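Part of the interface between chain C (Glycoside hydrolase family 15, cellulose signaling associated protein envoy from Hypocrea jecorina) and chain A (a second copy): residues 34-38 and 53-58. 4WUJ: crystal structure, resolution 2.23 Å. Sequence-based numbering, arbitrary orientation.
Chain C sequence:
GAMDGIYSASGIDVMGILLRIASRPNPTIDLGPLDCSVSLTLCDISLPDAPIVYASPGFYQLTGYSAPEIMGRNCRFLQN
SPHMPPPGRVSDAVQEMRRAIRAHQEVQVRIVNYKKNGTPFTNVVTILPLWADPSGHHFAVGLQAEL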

# COMPACT_ATOMS: atom_id res chain seq x y z
N LEU C 34 -2.23 8.74 -0.31
CA LEU C 34 -1.41 7.59 0.08
C LEU C 34 -0.94 6.79 -1.14
O LEU C 34 -1.75 6.49 -2.03
N ASP C 35 0.32 6.37 -1.16
CA ASP C 35 0.76 5.36 -2.15
C ASP C 35 1.27 4.01 -1.48
O ASP C 35 1.21 3.86 -0.25
N CYS C 36 1.74 3.04 -2.27
CA CYS C 36 2.02 1.68 -1.73
C CYS C 36 3.30 1.55 -0.98
O CYS C 36 3.66 0.47 -0.48
N SER C 37 4.02 2.65 -0.94
CA SER C 37 5.23 2.75 -0.13
C SER C 37 4.93 3.23 1.33
O SER C 37 5.85 3.30 2.15
N VAL C 38 3.70 3.66 1.60
CA VAL C 38 3.36 4.23 2.91
C VAL C 38 3.78 3.26 4.03
O VAL C 38 3.65 2.05 3.89
N VAL A 53 3.35 5.31 -15.16
CA VAL A 53 3.59 6.51 -14.34
C VAL A 53 3.72 6.16 -12.85
O VAL A 53 4.05 7.01 -12.06
N TYR A 54 3.45 4.92 -12.47
CA TYR A 54 3.67 4.51 -11.11
C TYR A 54 3.78 2.99 -11.04
O TYR A 54 3.08 2.25 -11.75
N ALA A 55 4.67 2.53 -10.16
CA ALA A 55 4.80 1.12 -9.86
C ALA A 55 5.05 1.00 -8.37
O ALA A 55 5.82 1.80 -7.82
N SER A 56 4.42 0.01 -7.73
CA SER A 56 4.53 -0.19 -6.29
C SER A 56 5.87 -0.83 -5.95
O SER A 56 6.53 -1.37 -6.81
N PRO A 57 6.30 -0.73 -4.69
CA PRO A 57 7.47 -1.51 -4.25
C PRO A 57 7.30 -3.01 -4.58
O PRO A 57 8.26 -3.73 -4.88
N GLY A 58 6.08 -3.48 -4.51
CA GLY A 58 5.86 -4.88 -4.75
C GLY A 58 6.20 -5.26 -6.19
O GLY A 58 6.68 -6.37 -6.46

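This is a small, mostly buried contact in which a tight turn of chain C sits against the end of a strand and the start of a helix in chain A, held by one hydrogen bond to a tyrosine hydroxyl and otherwise by van der Waals packing. The two stretches together bury 222 Å², and the closest CA pairing, Cys C36 CA with Ser A56 CA at 5.5 Å, places the middle of the turn beside the strand-to-helix junction.

The turn is type I, from Asp C35 to Val C38, closed by Val C38 N donating to Asp C35 O at 3.1 Å. Asp C35 (chi1 76°, p) braces it from within: its OD1 accepts from Ser C37 N at 3.2 Å, while OD2, near the plane of the Tyr A54 ring at its edge, is hydrogen-bonded elsewhere in the structure.

Tyr A54 points toward chain C with chi1 t (176°) and chi2 -87°, an extended pose that carries its hydroxyl to the turn. There Cys C36 N donates to Tyr A54 OH at 2.9 Å, with an N-H...acceptor angle of 146°, so a backbone amide of the turn is satisfied across the interface. Tyr A54 OH also lies 3.6 Å from Asp C35 CB.

Cys C36 (chi1 m, -61°) also points in and touches three residues: its CB is 3.3 Å from Tyr A54 OH, 3.6 Å from Ser A56 CB and 3.8 Å from Pro A57 CD, while its SG is 4.4 Å from Tyr A54 CE1. Pro A57, with a C-gamma exo pucker, has its CA-to-CB bond pointing toward chain C, and its CG lies 3.3 Å from Ser C37 OG. Ser A56 (chi1 p, 61°) points sideways; its OG caps a helix backbone N just beyond the stretch, so its contribution here is packing through CB.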

# COMPACT_ATOMS: atom_id res chain seq x y z
CB LEU C 34 -2.21 6.62 0.97
CG LEU C 34 -2.75 6.97 2.36
CD1 LEU C 34 -2.71 5.71 3.29
CD2 LEU C 34 -1.98 8.06 2.97
CB ASP C 35 1.74 5.99 -3.14
CG ASP C 35 3.14 6.18 -2.57
OD1 ASP C 35 3.44 5.71 -1.45
OD2 ASP C 35 3.97 6.84 -3.26
CB CYS C 36 2.02 0.65 -2.87
SG CYS C 36 0.50 0.61 -3.63
CB SER C 37 6.17 3.79 -0.80
OG SER C 37 7.07 3.15 -1.68
CB VAL C 38 1.85 4.58 3.05
CG1 VAL C 38 1.00 3.35 3.08
CG2 VAL C 38 1.59 5.37 4.34
CB VAL A 53 2.48 7.55 -14.47
CG1 VAL A 53 2.39 8.07 -15.90
CG2 VAL A 53 1.11 6.98 -14.00
CB TYR A 54 2.54 5.01 -10.16
CG TYR A 54 2.70 4.50 -8.69
CD1 TYR A 54 2.18 3.28 -8.31
CD2 TYR A 54 3.39 5.25 -7.74
CE1 TYR A 54 2.35 2.78 -6.96
CE2 TYR A 54 3.55 4.80 -6.40
CZ TYR A 54 3.05 3.55 -6.04
OH TYR A 54 3.22 3.09 -4.77
CB ALA A 55 5.94 0.50 -10.66
CB SER A 56 3.39 -1.04 -5.79
OG SER A 56 3.44 -2.31 -6.41
CB PRO A 57 7.47 -1.32 -2.72
CG PRO A 57 6.76 -0.03 -2.51
CD PRO A 57 5.72 0.08 -3.61